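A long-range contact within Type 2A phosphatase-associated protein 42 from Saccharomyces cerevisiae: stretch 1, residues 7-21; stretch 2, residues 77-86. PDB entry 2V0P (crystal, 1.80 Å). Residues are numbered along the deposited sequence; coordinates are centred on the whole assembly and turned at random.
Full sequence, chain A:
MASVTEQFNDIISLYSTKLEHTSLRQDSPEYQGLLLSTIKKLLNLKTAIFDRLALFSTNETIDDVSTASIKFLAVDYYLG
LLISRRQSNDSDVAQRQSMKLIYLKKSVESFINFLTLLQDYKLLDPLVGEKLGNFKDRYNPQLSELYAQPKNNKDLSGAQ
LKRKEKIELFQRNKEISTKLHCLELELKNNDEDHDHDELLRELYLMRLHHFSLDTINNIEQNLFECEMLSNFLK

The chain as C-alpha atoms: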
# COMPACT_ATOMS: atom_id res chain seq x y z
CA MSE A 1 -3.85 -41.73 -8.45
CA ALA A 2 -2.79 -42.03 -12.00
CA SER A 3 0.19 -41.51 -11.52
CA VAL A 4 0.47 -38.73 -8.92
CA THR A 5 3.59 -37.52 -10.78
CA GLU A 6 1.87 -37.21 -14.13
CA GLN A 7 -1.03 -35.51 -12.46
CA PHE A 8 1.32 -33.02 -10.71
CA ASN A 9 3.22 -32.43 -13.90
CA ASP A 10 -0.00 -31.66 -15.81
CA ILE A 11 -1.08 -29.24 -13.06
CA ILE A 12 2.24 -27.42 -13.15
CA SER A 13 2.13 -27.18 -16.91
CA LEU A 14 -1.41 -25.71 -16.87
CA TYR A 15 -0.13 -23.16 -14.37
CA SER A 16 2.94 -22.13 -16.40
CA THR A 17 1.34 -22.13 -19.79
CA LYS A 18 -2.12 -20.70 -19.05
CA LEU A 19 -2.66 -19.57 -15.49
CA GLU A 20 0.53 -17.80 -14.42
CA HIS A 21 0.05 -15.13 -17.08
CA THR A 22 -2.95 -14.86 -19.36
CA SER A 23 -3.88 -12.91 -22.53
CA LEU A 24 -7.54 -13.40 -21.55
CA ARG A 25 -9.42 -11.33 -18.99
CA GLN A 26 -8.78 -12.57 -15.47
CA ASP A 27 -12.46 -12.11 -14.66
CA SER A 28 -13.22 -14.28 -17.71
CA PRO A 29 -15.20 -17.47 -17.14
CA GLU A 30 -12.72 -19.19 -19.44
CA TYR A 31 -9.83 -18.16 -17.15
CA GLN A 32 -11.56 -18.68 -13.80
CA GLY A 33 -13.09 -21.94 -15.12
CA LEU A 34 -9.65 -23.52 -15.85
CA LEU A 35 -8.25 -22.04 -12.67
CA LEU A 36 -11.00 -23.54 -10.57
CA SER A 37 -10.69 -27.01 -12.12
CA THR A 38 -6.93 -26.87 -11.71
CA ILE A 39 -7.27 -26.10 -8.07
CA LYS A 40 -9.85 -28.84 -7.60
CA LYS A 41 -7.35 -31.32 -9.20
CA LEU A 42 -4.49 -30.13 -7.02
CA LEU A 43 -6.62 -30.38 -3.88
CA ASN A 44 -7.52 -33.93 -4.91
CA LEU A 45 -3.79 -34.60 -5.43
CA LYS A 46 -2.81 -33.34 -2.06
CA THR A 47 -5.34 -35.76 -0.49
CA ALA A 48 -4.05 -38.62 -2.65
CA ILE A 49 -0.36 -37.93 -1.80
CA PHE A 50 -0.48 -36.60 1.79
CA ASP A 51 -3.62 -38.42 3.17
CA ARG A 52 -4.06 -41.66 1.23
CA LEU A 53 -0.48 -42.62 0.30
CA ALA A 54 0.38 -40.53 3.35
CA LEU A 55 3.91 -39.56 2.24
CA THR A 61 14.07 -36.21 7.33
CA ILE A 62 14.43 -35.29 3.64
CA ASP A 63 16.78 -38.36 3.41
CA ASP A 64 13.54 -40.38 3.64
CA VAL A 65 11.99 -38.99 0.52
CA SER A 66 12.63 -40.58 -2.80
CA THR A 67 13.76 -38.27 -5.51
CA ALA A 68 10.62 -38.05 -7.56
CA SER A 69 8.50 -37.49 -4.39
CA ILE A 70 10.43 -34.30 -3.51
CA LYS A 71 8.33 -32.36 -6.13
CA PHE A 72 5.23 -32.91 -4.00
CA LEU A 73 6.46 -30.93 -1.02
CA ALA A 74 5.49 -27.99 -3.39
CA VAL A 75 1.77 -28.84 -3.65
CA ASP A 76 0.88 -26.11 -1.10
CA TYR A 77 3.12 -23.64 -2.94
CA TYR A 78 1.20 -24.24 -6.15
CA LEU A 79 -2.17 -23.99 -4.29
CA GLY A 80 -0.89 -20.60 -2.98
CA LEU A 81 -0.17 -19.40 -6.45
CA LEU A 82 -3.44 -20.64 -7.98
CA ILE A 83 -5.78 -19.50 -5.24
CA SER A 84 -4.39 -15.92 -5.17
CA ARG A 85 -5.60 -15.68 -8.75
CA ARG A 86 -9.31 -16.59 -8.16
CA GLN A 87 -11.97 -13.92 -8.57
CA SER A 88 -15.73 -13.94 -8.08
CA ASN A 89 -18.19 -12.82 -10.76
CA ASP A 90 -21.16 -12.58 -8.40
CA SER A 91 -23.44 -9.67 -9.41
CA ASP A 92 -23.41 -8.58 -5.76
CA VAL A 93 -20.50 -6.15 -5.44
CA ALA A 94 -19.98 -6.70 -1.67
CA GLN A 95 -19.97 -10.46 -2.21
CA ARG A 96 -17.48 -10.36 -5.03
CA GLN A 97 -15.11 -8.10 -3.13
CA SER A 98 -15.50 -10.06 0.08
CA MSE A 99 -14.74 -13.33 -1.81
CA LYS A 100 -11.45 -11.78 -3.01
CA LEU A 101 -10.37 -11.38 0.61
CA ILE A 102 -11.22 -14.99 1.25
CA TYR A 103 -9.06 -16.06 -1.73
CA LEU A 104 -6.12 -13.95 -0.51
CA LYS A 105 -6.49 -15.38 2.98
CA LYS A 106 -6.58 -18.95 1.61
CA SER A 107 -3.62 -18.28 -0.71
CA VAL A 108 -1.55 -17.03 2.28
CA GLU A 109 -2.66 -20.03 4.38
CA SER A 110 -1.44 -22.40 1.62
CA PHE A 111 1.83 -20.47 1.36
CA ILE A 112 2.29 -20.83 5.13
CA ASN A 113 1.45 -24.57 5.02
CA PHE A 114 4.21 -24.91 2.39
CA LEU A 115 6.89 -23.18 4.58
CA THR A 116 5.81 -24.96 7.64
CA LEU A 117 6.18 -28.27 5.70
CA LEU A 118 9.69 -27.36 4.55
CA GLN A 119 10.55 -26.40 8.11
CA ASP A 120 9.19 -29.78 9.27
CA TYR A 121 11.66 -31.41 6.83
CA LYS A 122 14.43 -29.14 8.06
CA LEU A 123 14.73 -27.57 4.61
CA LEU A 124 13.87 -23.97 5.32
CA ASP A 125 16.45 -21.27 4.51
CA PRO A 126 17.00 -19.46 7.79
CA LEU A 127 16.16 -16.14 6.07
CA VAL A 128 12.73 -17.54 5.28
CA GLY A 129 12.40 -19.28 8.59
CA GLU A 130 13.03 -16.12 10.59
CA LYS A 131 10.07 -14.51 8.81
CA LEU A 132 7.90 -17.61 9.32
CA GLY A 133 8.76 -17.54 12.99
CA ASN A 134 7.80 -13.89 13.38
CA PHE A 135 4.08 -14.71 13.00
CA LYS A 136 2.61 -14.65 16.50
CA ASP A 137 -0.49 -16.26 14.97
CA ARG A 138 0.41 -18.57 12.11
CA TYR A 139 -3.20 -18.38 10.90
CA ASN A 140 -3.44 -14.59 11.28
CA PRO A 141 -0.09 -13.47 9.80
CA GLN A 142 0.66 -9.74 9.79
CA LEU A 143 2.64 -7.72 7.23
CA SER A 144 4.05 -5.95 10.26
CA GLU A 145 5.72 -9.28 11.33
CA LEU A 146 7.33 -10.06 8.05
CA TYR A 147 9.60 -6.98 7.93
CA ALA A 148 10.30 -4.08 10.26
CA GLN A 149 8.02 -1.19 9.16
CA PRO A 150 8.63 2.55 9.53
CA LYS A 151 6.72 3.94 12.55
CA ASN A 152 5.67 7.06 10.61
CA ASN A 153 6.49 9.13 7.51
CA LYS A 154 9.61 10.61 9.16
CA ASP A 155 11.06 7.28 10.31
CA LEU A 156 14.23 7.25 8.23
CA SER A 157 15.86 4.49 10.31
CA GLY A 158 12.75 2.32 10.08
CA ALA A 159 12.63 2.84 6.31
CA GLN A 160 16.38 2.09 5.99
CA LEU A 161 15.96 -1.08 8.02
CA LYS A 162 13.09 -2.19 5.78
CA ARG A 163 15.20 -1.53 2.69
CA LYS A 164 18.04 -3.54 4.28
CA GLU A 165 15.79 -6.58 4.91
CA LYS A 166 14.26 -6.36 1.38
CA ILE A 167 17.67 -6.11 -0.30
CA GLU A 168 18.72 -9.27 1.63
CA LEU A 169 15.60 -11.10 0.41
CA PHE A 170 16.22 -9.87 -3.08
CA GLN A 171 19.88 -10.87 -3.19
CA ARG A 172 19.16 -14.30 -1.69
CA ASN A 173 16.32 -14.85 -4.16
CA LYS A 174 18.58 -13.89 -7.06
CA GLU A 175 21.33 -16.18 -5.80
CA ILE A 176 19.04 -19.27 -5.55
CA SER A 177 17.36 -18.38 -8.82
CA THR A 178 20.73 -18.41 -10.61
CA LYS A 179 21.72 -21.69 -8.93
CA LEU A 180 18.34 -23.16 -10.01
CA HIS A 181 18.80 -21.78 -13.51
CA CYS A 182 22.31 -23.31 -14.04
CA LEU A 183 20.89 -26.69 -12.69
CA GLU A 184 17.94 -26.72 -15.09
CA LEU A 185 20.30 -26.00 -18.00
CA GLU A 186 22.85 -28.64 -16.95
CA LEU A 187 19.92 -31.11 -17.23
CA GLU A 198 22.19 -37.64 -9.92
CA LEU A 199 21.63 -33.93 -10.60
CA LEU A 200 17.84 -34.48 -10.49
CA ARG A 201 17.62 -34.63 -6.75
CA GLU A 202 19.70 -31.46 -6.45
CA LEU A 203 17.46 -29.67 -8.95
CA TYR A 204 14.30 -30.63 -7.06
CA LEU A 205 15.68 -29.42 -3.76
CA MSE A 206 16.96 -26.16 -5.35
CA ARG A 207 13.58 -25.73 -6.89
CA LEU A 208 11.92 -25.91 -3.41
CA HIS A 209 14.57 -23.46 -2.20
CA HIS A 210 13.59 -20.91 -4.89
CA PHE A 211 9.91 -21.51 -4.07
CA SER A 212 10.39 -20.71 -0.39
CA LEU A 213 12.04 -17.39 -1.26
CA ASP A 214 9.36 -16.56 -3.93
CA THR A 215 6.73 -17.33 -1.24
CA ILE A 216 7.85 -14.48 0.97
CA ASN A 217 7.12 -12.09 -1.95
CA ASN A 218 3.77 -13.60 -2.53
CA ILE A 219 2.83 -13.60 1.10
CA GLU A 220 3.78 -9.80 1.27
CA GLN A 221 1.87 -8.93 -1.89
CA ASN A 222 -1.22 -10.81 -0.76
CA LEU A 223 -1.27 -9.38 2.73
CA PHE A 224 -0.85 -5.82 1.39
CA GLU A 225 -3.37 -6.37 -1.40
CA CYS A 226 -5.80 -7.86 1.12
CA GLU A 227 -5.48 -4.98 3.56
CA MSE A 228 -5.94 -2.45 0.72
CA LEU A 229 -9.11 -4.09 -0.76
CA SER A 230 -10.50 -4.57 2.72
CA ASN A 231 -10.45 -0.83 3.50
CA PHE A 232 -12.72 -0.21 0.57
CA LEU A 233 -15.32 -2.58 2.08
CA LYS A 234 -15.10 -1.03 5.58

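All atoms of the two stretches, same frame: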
# COMPACT_ATOMS: atom_id res chain seq x y z
N GLN A 7 -0.04 -36.39 -12.90
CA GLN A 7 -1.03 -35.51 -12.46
C GLN A 7 -0.45 -34.16 -12.00
O GLN A 7 -0.94 -33.11 -12.42
CB GLN A 7 -1.83 -36.16 -11.36
CG GLN A 7 -2.84 -37.22 -11.93
CD GLN A 7 -3.86 -37.63 -10.90
OE1 GLN A 7 -3.54 -37.74 -9.72
NE2 GLN A 7 -5.07 -37.87 -11.33
N PHE A 8 0.55 -34.22 -11.12
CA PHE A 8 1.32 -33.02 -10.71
C PHE A 8 1.94 -32.26 -11.82
O PHE A 8 1.73 -31.00 -11.90
CB PHE A 8 2.32 -33.30 -9.64
CG PHE A 8 2.58 -32.11 -8.77
CD1 PHE A 8 1.60 -31.12 -8.62
CD2 PHE A 8 3.75 -31.96 -8.13
CE1 PHE A 8 1.84 -30.01 -7.83
CE2 PHE A 8 4.00 -30.87 -7.33
CZ PHE A 8 3.06 -29.91 -7.18
N ASN A 9 2.64 -32.98 -12.68
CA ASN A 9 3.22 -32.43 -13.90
C ASN A 9 2.22 -31.72 -14.82
O ASN A 9 2.51 -30.66 -15.34
CB ASN A 9 4.04 -33.47 -14.67
CG ASN A 9 5.29 -33.91 -13.91
OD1 ASN A 9 5.58 -33.38 -12.88
ND2 ASN A 9 5.99 -34.91 -14.41
N ASP A 10 1.05 -32.32 -15.02
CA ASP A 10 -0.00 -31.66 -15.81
C ASP A 10 -0.48 -30.37 -15.14
O ASP A 10 -0.66 -29.39 -15.82
CB ASP A 10 -1.17 -32.60 -16.10
CG ASP A 10 -0.79 -33.78 -16.97
OD1 ASP A 10 0.34 -33.77 -17.52
OD2 ASP A 10 -1.62 -34.71 -17.13
N ILE A 11 -0.66 -30.39 -13.84
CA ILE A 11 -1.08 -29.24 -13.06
C ILE A 11 -0.06 -28.11 -13.26
O ILE A 11 -0.44 -26.97 -13.61
CB ILE A 11 -1.35 -29.59 -11.57
CG1 ILE A 11 -2.64 -30.42 -11.47
CG2 ILE A 11 -1.45 -28.27 -10.70
CD1 ILE A 11 -2.83 -31.24 -10.27
N ILE A 12 1.23 -28.45 -13.17
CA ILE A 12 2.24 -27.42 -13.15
C ILE A 12 2.33 -26.79 -14.53
O ILE A 12 2.49 -25.58 -14.67
CB ILE A 12 3.62 -27.98 -12.69
CG1 ILE A 12 3.58 -28.44 -11.25
CG2 ILE A 12 4.74 -26.99 -13.00
CD1 ILE A 12 2.51 -27.87 -10.43
N SER A 13 2.16 -27.62 -15.54
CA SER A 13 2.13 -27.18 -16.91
C SER A 13 0.94 -26.25 -17.21
O SER A 13 1.08 -25.29 -17.93
CB SER A 13 2.14 -28.38 -17.83
OG SER A 13 2.25 -27.97 -19.17
N LEU A 14 -0.24 -26.55 -16.68
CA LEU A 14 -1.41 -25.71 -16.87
C LEU A 14 -1.10 -24.34 -16.26
O LEU A 14 -1.33 -23.35 -16.89
CB LEU A 14 -2.67 -26.31 -16.26
CG LEU A 14 -3.28 -27.49 -17.01
CD1 LEU A 14 -4.35 -28.15 -16.16
CD2 LEU A 14 -3.83 -27.07 -18.35
N TYR A 15 -0.55 -24.35 -15.07
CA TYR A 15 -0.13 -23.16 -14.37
C TYR A 15 0.81 -22.31 -15.22
O TYR A 15 0.49 -21.18 -15.51
CB TYR A 15 0.50 -23.46 -13.00
CG TYR A 15 0.94 -22.19 -12.32
CD1 TYR A 15 -0.01 -21.30 -11.77
CD2 TYR A 15 2.27 -21.82 -12.30
CE1 TYR A 15 0.37 -20.10 -11.16
CE2 TYR A 15 2.69 -20.60 -11.69
CZ TYR A 15 1.73 -19.75 -11.13
OH TYR A 15 2.13 -18.58 -10.55
N SER A 16 1.94 -22.88 -15.66
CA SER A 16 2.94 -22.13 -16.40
C SER A 16 2.50 -21.63 -17.75
O SER A 16 2.89 -20.56 -18.15
CB SER A 16 4.26 -22.93 -16.57
OG SER A 16 4.78 -23.20 -15.30
N THR A 17 1.70 -22.42 -18.45
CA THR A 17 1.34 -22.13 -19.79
C THR A 17 0.09 -21.23 -19.88
O THR A 17 -0.02 -20.45 -20.80
CB THR A 17 1.14 -23.41 -20.61
OG1 THR A 17 0.13 -24.21 -20.01
CG2 THR A 17 2.44 -24.21 -20.67
N LYS A 18 -0.81 -21.32 -18.91
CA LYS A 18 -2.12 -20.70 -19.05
C LYS A 18 -2.62 -19.93 -17.86
O LYS A 18 -3.51 -19.10 -18.01
CB LYS A 18 -3.20 -21.76 -19.43
CG LYS A 18 -3.00 -22.38 -20.76
CD LYS A 18 -4.25 -23.05 -21.25
CE LYS A 18 -4.18 -23.29 -22.75
NZ LYS A 18 -4.26 -22.01 -23.51
N LEU A 19 -2.12 -20.20 -16.67
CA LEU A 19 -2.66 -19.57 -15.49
C LEU A 19 -1.74 -18.55 -14.86
O LEU A 19 -2.22 -17.61 -14.26
CB LEU A 19 -3.11 -20.61 -14.44
CG LEU A 19 -4.06 -21.67 -15.04
CD1 LEU A 19 -4.23 -22.93 -14.12
CD2 LEU A 19 -5.38 -21.06 -15.32
N GLU A 20 -0.42 -18.75 -14.98
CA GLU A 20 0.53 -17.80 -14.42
C GLU A 20 0.32 -16.39 -15.00
O GLU A 20 0.19 -15.43 -14.27
CB GLU A 20 1.96 -18.23 -14.64
CG GLU A 20 2.93 -17.43 -13.79
CD GLU A 20 4.33 -17.99 -13.79
OE1 GLU A 20 4.60 -18.96 -14.55
OE2 GLU A 20 5.17 -17.47 -13.01
N HIS A 21 0.32 -16.33 -16.32
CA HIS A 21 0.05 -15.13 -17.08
C HIS A 21 -1.04 -15.55 -18.04
O HIS A 21 -1.05 -16.70 -18.51
CB HIS A 21 1.27 -14.73 -17.88
CG HIS A 21 2.50 -14.54 -17.04
ND1 HIS A 21 2.62 -13.53 -16.11
CD2 HIS A 21 3.66 -15.23 -16.98
CE1 HIS A 21 3.80 -13.61 -15.52
NE2 HIS A 21 4.46 -14.63 -16.04
N TYR A 77 2.62 -24.79 -2.26
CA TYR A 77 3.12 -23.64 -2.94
C TYR A 77 2.21 -23.35 -4.16
O TYR A 77 1.79 -22.21 -4.36
CB TYR A 77 4.57 -23.78 -3.37
CG TYR A 77 5.12 -22.72 -4.29
CD1 TYR A 77 5.43 -21.39 -3.83
CD2 TYR A 77 5.40 -23.02 -5.62
CE1 TYR A 77 5.96 -20.46 -4.70
CE2 TYR A 77 5.94 -22.08 -6.43
CZ TYR A 77 6.21 -20.77 -5.93
OH TYR A 77 6.73 -19.88 -6.74
N TYR A 78 1.92 -24.39 -4.94
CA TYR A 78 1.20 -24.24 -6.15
C TYR A 78 -0.30 -23.85 -5.82
O TYR A 78 -0.89 -23.12 -6.55
CB TYR A 78 1.33 -25.52 -7.00
CG TYR A 78 2.58 -25.49 -7.84
CD1 TYR A 78 3.68 -26.22 -7.52
CD2 TYR A 78 2.66 -24.62 -8.93
CE1 TYR A 78 4.80 -26.17 -8.27
CE2 TYR A 78 3.81 -24.54 -9.68
CZ TYR A 78 4.87 -25.33 -9.34
OH TYR A 78 6.01 -25.28 -10.09
N LEU A 79 -0.85 -24.36 -4.74
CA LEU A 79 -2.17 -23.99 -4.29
C LEU A 79 -2.15 -22.48 -3.94
O LEU A 79 -3.03 -21.76 -4.34
CB LEU A 79 -2.65 -24.85 -3.13
CG LEU A 79 -3.17 -26.32 -3.33
CD1 LEU A 79 -3.47 -26.84 -2.01
CD2 LEU A 79 -4.39 -26.41 -4.19
N GLY A 80 -1.12 -22.04 -3.22
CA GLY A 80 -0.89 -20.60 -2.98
C GLY A 80 -0.98 -19.73 -4.20
O GLY A 80 -1.72 -18.76 -4.22
N LEU A 81 -0.24 -20.10 -5.21
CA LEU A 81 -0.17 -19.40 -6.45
C LEU A 81 -1.54 -19.40 -7.22
O LEU A 81 -1.96 -18.38 -7.78
CB LEU A 81 0.90 -19.98 -7.30
CG LEU A 81 2.35 -19.84 -6.93
CD1 LEU A 81 3.13 -20.58 -7.96
CD2 LEU A 81 2.74 -18.35 -6.88
N LEU A 82 -2.20 -20.55 -7.24
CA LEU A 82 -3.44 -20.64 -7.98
C LEU A 82 -4.58 -19.91 -7.30
O LEU A 82 -5.29 -19.21 -7.96
CB LEU A 82 -3.84 -22.12 -8.18
CG LEU A 82 -2.83 -22.95 -8.99
CD1 LEU A 82 -3.12 -24.41 -8.69
CD2 LEU A 82 -2.98 -22.76 -10.38
N ILE A 83 -4.74 -20.11 -6.00
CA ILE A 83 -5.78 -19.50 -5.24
C ILE A 83 -5.68 -17.95 -5.26
O ILE A 83 -6.66 -17.29 -5.39
CB ILE A 83 -5.80 -20.01 -3.80
CG1 ILE A 83 -6.10 -21.53 -3.79
CG2 ILE A 83 -6.94 -19.30 -3.00
CD1 ILE A 83 -6.08 -22.09 -2.53
N SER A 84 -4.49 -17.39 -5.19
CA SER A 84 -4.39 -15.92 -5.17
C SER A 84 -4.98 -15.28 -6.44
O SER A 84 -5.27 -14.08 -6.47
CB SER A 84 -2.94 -15.50 -4.96
OG SER A 84 -2.20 -15.80 -6.08
N ARG A 85 -5.21 -16.13 -7.46
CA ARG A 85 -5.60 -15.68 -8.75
C ARG A 85 -7.15 -15.79 -9.02
O ARG A 85 -7.62 -15.31 -10.01
CB ARG A 85 -4.82 -16.43 -9.83
CG ARG A 85 -3.46 -15.93 -10.14
CD ARG A 85 -2.59 -16.98 -10.81
NE ARG A 85 -1.31 -16.38 -11.21
CZ ARG A 85 -0.29 -16.17 -10.39
NH1 ARG A 85 -0.34 -16.54 -9.13
NH2 ARG A 85 0.81 -15.57 -10.84
N ARG A 86 -7.87 -16.42 -8.11
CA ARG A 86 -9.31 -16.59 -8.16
C ARG A 86 -10.01 -15.24 -8.00
O ARG A 86 -9.54 -14.40 -7.28
CB ARG A 86 -9.74 -17.55 -7.06
CG ARG A 86 -9.35 -19.00 -7.38
CD ARG A 86 -10.36 -19.61 -8.38
NE ARG A 86 -11.64 -19.94 -7.80
CZ ARG A 86 -12.83 -19.72 -8.39
NH1 ARG A 86 -12.90 -19.13 -9.57
NH2 ARG A 86 -13.95 -20.08 -7.78

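How do two helices whose axes come no closer than 11.5 Å hold together? They run in roughly the same direction, 34° apart, and large side chains fill the gap. Tyr15 and Tyr78 both send their CA-to-CB bonds toward the opposing stretch and lose the most surface to it. Their rings meet as an offset edge-to-face pair, with centroids 5.9 Å apart and the edge of Tyr78 directed at the face of Tyr15.

What else surrounds Tyr78? Its m rotamer leaves one ring face to Ile12, whose CD1 lies almost on the ring normal, 3.5 Å from Tyr78 CG, in a CH-pi contact. Ile12 starts sideways; chi1 is m, but chi2, at -21°, lies between wells, and the methyl that this torsion places is the one over the ring. Phe8 starts sideways, yet its t rotamer brings CZ to 3.8 Å from Tyr78 CD1.

Why do leucines suit the surroundings of Tyr15? With chi1 at 179°, the Tyr15 ring reaches the aliphatic branches of two leucines that lie on the same side of its plane: its CD1 is 3.6 Å from Leu82 CD2, and its CZ is 3.6 Å from Leu81 CD1. Leu82 CD2 reaches Leu19 CD1, at 3.9 Å. Leu19, Leu81 and Leu82 are buried and mt, and their branched ends pack without leaving a polar group to satisfy.

How does a charged residue close the contact? Arg85 lies beyond the helix, and its side chain, with chi2 and chi3 both t, reaches back across the gap. Arg85 NH2 gives a weak hydrogen bond to Glu20 O (3.5 Å), while Arg85 NH1 bonds to Leu81 O at 2.8 Å within its own stretch, steadying the guanidinium. Tyr15 OH sits over the guanidinium face, 3.3 Å from Arg85 NH2, but the angle is too poor for a hydrogen bond.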